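Local coordinates for brain-specific angiogenesis inhibitor 1-associated protein 2-like protein 2 (Mus musculus, PDB 3OK8) that binds phosphoinositides and induces planar or gently curved membrane structures through its dimeric I-BAR (IMD) domain, at residues Tyr124-Cys138 against Val160-Ser174. Sequence-based numbering, arbitrary orientation. Where two conformers were deposited one is given.
Sequences YEIEYRHRAANLEKC and VNRLHAQMQAFVSES
Phe-170 fits between Tyr-124, Glu-127, Tyr-128 and Arg-131 as a knob into a hole. Its ring lies nearly parallel to that of Tyr-124, planes at 11°, but is so displaced along the plane that little of one ring faces the other. Over one face runs Arg-131: its CD stands 4.1 Å from the Phe-170 ring centroid in a CH-pi contact, and the guanidinium follows at a shallow tilt. Glu-127, one turn earlier, holds that group: its OE1 accepts from Arg-131 NE, at 2.9 Å, and from Arg-131 NH2, a side-on salt bridge that probably limits its rotation above the phenyl ring.

Two further knobs, Met-167 and Leu-135, continue the seam between helices 71-147 and 153-217, antiparallel neighbours in the three-helix bundle of the I-BAR domain. With the chain drawn out straight past CG (chi2 161°, chi3 -179°), Met-167 brings its CE over a face of Tyr-128, 3.8 Å from the ring centroid, while Val-171 CG2 meets that ring at its edge. Helix 5-66 packs nearby, Met-7 against Met-167 and Phe-10 against Val-171. Leu-135 splits its branches, CD1 reaching Leu-163 CB at 3.7 Å and CD2 lying against His-164.

One water bridges the helices, 2.8 Å from Tyr-124 OH and donating to Val-171 O.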
# COMPACT_ATOMS: atom_id res chain seq x y z
N TYR A 124 -28.65 16.42 -32.83
CA TYR A 124 -27.99 17.59 -33.38
C TYR A 124 -27.79 17.47 -34.88
O TYR A 124 -28.14 18.36 -35.63
CB TYR A 124 -26.65 17.83 -32.71
CG TYR A 124 -25.79 18.80 -33.49
CD1 TYR A 124 -24.72 18.36 -34.25
CD2 TYR A 124 -26.08 20.16 -33.48
CE1 TYR A 124 -23.94 19.25 -34.96
CE2 TYR A 124 -25.30 21.05 -34.19
CZ TYR A 124 -24.24 20.60 -34.93
OH TYR A 124 -23.48 21.50 -35.64
N GLU A 125 -27.19 16.37 -35.33
CA GLU A 125 -26.93 16.22 -36.75
C GLU A 125 -28.22 16.34 -37.58
O GLU A 125 -28.27 17.10 -38.55
CB GLU A 125 -26.24 14.90 -37.05
CG GLU A 125 -25.49 14.92 -38.36
CD GLU A 125 -24.93 13.57 -38.75
OE1 GLU A 125 -24.54 12.80 -37.84
OE2 GLU A 125 -24.88 13.29 -39.96
N ILE A 126 -29.25 15.61 -37.18
CA ILE A 126 -30.51 15.58 -37.90
C ILE A 126 -31.19 16.94 -37.95
O ILE A 126 -31.79 17.28 -38.96
CB ILE A 126 -31.48 14.54 -37.31
CG1 ILE A 126 -32.62 14.26 -38.29
CG2 ILE A 126 -32.02 15.01 -35.97
CD1 ILE A 126 -33.61 13.21 -37.80
N GLU A 127 -31.09 17.72 -36.89
CA GLU A 127 -31.71 19.04 -36.90
C GLU A 127 -30.93 19.99 -37.79
O GLU A 127 -31.51 20.85 -38.44
CB GLU A 127 -31.85 19.65 -35.50
CG GLU A 127 -32.50 21.03 -35.54
CD GLU A 127 -32.90 21.58 -34.18
OE1 GLU A 127 -33.41 22.72 -34.15
OE2 GLU A 127 -32.70 20.90 -33.15
N TYR A 128 -29.61 19.82 -37.81
CA TYR A 128 -28.76 20.64 -38.66
C TYR A 128 -29.08 20.39 -40.14
O TYR A 128 -29.23 21.33 -40.92
CB TYR A 128 -27.28 20.34 -38.38
CG TYR A 128 -26.31 21.17 -39.19
CD1 TYR A 128 -25.96 20.79 -40.48
CD2 TYR A 128 -25.72 22.31 -38.66
CE1 TYR A 128 -25.07 21.54 -41.22
CE2 TYR A 128 -24.83 23.05 -39.39
CZ TYR A 128 -24.51 22.66 -40.67
OH TYR A 128 -23.61 23.40 -41.40
N ARG A 129 -29.19 19.12 -40.51
CA ARG A 129 -29.53 18.75 -41.87
C ARG A 129 -30.86 19.37 -42.35
O ARG A 129 -30.96 19.83 -43.48
CB ARG A 129 -29.54 17.22 -42.03
CG ARG A 129 -28.31 16.62 -42.74
CD ARG A 129 -27.08 16.41 -41.82
NE ARG A 129 -26.00 17.36 -42.10
CZ ARG A 129 -24.89 17.08 -42.78
NH1 ARG A 129 -23.97 18.01 -42.98
NH2 ARG A 129 -24.71 15.85 -43.27
N HIS A 130 -31.86 19.39 -41.48
CA HIS A 130 -33.18 19.92 -41.84
C HIS A 130 -33.17 21.42 -42.08
O HIS A 130 -33.61 21.91 -43.13
CB HIS A 130 -34.21 19.58 -40.77
CG HIS A 130 -34.62 18.14 -40.77
ND1 HIS A 130 -33.88 17.15 -41.38
CD2 HIS A 130 -35.68 17.52 -40.20
CE1 HIS A 130 -34.47 15.99 -41.20
NE2 HIS A 130 -35.57 16.18 -40.49
N ARG A 131 -32.67 22.16 -41.08
CA ARG A 131 -32.53 23.60 -41.16
C ARG A 131 -31.73 23.97 -42.40
O ARG A 131 -32.08 24.90 -43.13
CB ARG A 131 -31.82 24.13 -39.91
CG ARG A 131 -32.63 24.00 -38.65
CD ARG A 131 -31.93 24.62 -37.45
NE ARG A 131 -32.79 24.58 -36.27
CZ ARG A 131 -33.62 25.56 -35.93
NH1 ARG A 131 -33.70 26.66 -36.67
NH2 ARG A 131 -34.38 25.44 -34.85
N ALA A 132 -30.64 23.23 -42.61
CA ALA A 132 -29.78 23.43 -43.76
C ALA A 132 -30.58 23.28 -45.04
O ALA A 132 -30.49 24.11 -45.95
CB ALA A 132 -28.62 22.45 -43.73
N ALA A 133 -31.38 22.22 -45.10
CA ALA A 133 -32.18 21.92 -46.28
C ALA A 133 -33.30 22.93 -46.48
O ALA A 133 -33.44 23.52 -47.55
CB ALA A 133 -32.73 20.52 -46.19
N ASN A 134 -34.12 23.11 -45.45
CA ASN A 134 -35.23 24.05 -45.51
C ASN A 134 -34.75 25.47 -45.79
O ASN A 134 -35.49 26.28 -46.35
CB ASN A 134 -36.06 24.01 -44.23
CG ASN A 134 -37.15 22.95 -44.28
OD1 ASN A 134 -37.66 22.61 -45.35
ND2 ASN A 134 -37.54 22.44 -43.11
N LEU A 135 -33.51 25.75 -45.41
CA LEU A 135 -32.96 27.08 -45.63
C LEU A 135 -32.50 27.27 -47.07
O LEU A 135 -32.94 28.21 -47.73
CB LEU A 135 -31.81 27.37 -44.67
CG LEU A 135 -31.12 28.73 -44.83
CD1 LEU A 135 -32.15 29.85 -44.90
CD2 LEU A 135 -30.16 28.95 -43.67
N GLU A 136 -31.63 26.40 -47.56
CA GLU A 136 -31.05 26.56 -48.89
C GLU A 136 -32.10 26.44 -49.98
O GLU A 136 -31.90 26.92 -51.10
CB GLU A 136 -29.92 25.56 -49.13
CG GLU A 136 -30.34 24.23 -49.74
CD GLU A 136 -29.17 23.26 -49.88
OE1 GLU A 136 -28.00 23.71 -49.81
OE2 GLU A 136 -29.41 22.05 -50.06
N LYS A 137 -33.21 25.78 -49.67
CA LYS A 137 -34.28 25.64 -50.64
C LYS A 137 -35.10 26.92 -50.70
O LYS A 137 -35.52 27.34 -51.77
CB LYS A 137 -35.18 24.45 -50.31
CG LYS A 137 -36.56 24.84 -49.82
CD LYS A 137 -37.49 23.65 -49.93
CE LYS A 137 -37.39 23.04 -51.31
NZ LYS A 137 -37.92 21.64 -51.37
N CYS A 138 -35.31 27.53 -49.54
CA CYS A 138 -35.97 28.82 -49.48
C CYS A 138 -35.15 29.86 -50.22
O CYS A 138 -35.69 30.75 -50.85
CB CYS A 138 -36.20 29.26 -48.03
SG CYS A 138 -37.76 28.70 -47.29
N VAL A 160 -36.42 33.94 -45.43
CA VAL A 160 -35.09 33.37 -45.56
C VAL A 160 -34.14 33.95 -44.52
O VAL A 160 -33.35 33.23 -43.92
CB VAL A 160 -34.52 33.60 -46.97
CG1 VAL A 160 -33.00 33.49 -46.97
CG2 VAL A 160 -35.12 32.62 -47.96
N ASN A 161 -34.22 35.25 -44.29
CA ASN A 161 -33.31 35.91 -43.36
C ASN A 161 -33.51 35.49 -41.91
O ASN A 161 -32.54 35.35 -41.18
CB ASN A 161 -33.35 37.44 -43.52
CG ASN A 161 -32.51 37.93 -44.69
OD1 ASN A 161 -31.85 37.15 -45.37
ND2 ASN A 161 -32.53 39.24 -44.93
N ARG A 162 -34.76 35.27 -41.50
CA ARG A 162 -35.03 34.79 -40.14
C ARG A 162 -34.62 33.32 -40.00
O ARG A 162 -34.14 32.90 -38.95
CB ARG A 162 -36.51 34.95 -39.77
CG ARG A 162 -37.39 33.81 -40.23
CD ARG A 162 -38.87 34.15 -40.11
NE ARG A 162 -39.67 33.49 -41.14
CZ ARG A 162 -40.06 32.22 -41.09
NH1 ARG A 162 -40.77 31.69 -42.07
NH2 ARG A 162 -39.72 31.47 -40.04
N LEU A 163 -34.80 32.56 -41.08
CA LEU A 163 -34.44 31.15 -41.11
C LEU A 163 -32.94 30.96 -40.90
O LEU A 163 -32.50 30.01 -40.25
CB LEU A 163 -34.87 30.55 -42.45
CG LEU A 163 -35.41 29.12 -42.47
CD1 LEU A 163 -36.43 28.91 -41.36
CD2 LEU A 163 -36.05 28.86 -43.82
N HIS A 164 -32.16 31.89 -41.44
CA HIS A 164 -30.71 31.90 -41.28
C HIS A 164 -30.29 32.41 -39.91
O HIS A 164 -29.26 31.99 -39.38
CB HIS A 164 -30.07 32.78 -42.34
CG HIS A 164 -28.59 32.91 -42.22
ND1 HIS A 164 -27.99 34.03 -41.68
CD2 HIS A 164 -27.59 32.07 -42.56
CE1 HIS A 164 -26.67 33.87 -41.70
NE2 HIS A 164 -26.41 32.69 -42.23
N ALA A 165 -31.08 33.32 -39.34
CA ALA A 165 -30.81 33.81 -37.99
C ALA A 165 -31.02 32.68 -36.97
O ALA A 165 -30.20 32.49 -36.07
CB ALA A 165 -31.68 35.02 -37.66
N GLN A 166 -32.11 31.93 -37.13
CA GLN A 166 -32.43 30.79 -36.28
C GLN A 166 -31.36 29.70 -36.34
O GLN A 166 -31.04 29.06 -35.33
CB GLN A 166 -33.78 30.21 -36.69
CG GLN A 166 -34.92 31.18 -36.55
CD GLN A 166 -36.23 30.62 -37.05
OE1 GLN A 166 -36.28 29.51 -37.60
NE2 GLN A 166 -37.30 31.37 -36.87
N MET A 167 -30.83 29.47 -37.54
CA MET A 167 -29.76 28.50 -37.70
C MET A 167 -28.46 28.97 -37.03
O MET A 167 -27.72 28.16 -36.49
CB MET A 167 -29.53 28.17 -39.17
CG MET A 167 -28.63 26.96 -39.38
SD MET A 167 -28.77 26.22 -41.01
CE MET A 167 -27.62 24.85 -40.91
N GLN A 168 -28.19 30.27 -37.07
CA GLN A 168 -27.03 30.80 -36.37
C GLN A 168 -27.18 30.55 -34.87
O GLN A 168 -26.24 30.13 -34.20
CB GLN A 168 -26.85 32.30 -36.63
CG GLN A 168 -26.22 32.63 -37.98
CD GLN A 168 -26.01 34.12 -38.19
OE1 GLN A 168 -26.88 34.93 -37.88
NE2 GLN A 168 -24.84 34.49 -38.70
N ALA A 169 -28.38 30.82 -34.36
CA ALA A 169 -28.69 30.64 -32.95
C ALA A 169 -28.50 29.19 -32.53
O ALA A 169 -27.76 28.92 -31.59
CB ALA A 169 -30.11 31.08 -32.66
N PHE A 170 -29.18 28.29 -33.23
CA PHE A 170 -29.12 26.84 -33.00
C PHE A 170 -27.70 26.29 -33.05
O PHE A 170 -27.24 25.65 -32.12
CB PHE A 170 -30.02 26.13 -34.03
CG PHE A 170 -29.62 24.70 -34.32
CD1 PHE A 170 -28.70 24.41 -35.32
CD2 PHE A 170 -30.19 23.65 -33.63
CE1 PHE A 170 -28.35 23.11 -35.61
CE2 PHE A 170 -29.84 22.34 -33.91
CZ PHE A 170 -28.92 22.07 -34.91
N VAL A 171 -27.00 26.54 -34.15
CA VAL A 171 -25.63 26.11 -34.33
C VAL A 171 -24.72 26.64 -33.22
O VAL A 171 -23.83 25.94 -32.75
CB VAL A 171 -25.10 26.56 -35.71
CG1 VAL A 171 -23.91 27.49 -35.56
CG2 VAL A 171 -24.79 25.37 -36.60
N SER A 172 -24.95 27.87 -32.80
CA SER A 172 -24.13 28.50 -31.77
C SER A 172 -24.40 27.87 -30.41
O SER A 172 -23.49 27.65 -29.61
CB SER A 172 -24.41 30.00 -31.73
OG SER A 172 -23.75 30.62 -30.64
N GLU A 173 -25.68 27.58 -30.17
CA GLU A 173 -26.12 26.99 -28.92
C GLU A 173 -25.67 25.53 -28.78
O GLU A 173 -25.36 25.07 -27.68
CB GLU A 173 -27.64 27.10 -28.82
CG GLU A 173 -28.26 26.31 -27.67
CD GLU A 173 -27.82 26.81 -26.30
OE1 GLU A 173 -27.72 28.05 -26.13
OE2 GLU A 173 -27.59 25.97 -25.40
N SER A 174 -25.66 24.82 -29.90
CA SER A 174 -25.27 23.41 -29.93
C SER A 174 -23.81 23.23 -29.56
O SER A 174 -23.46 22.31 -28.80
CB SER A 174 -25.52 22.82 -31.31
OG SER A 174 -26.90 22.65 -31.53
O HOH W 1 -22.91 23.56 -33.79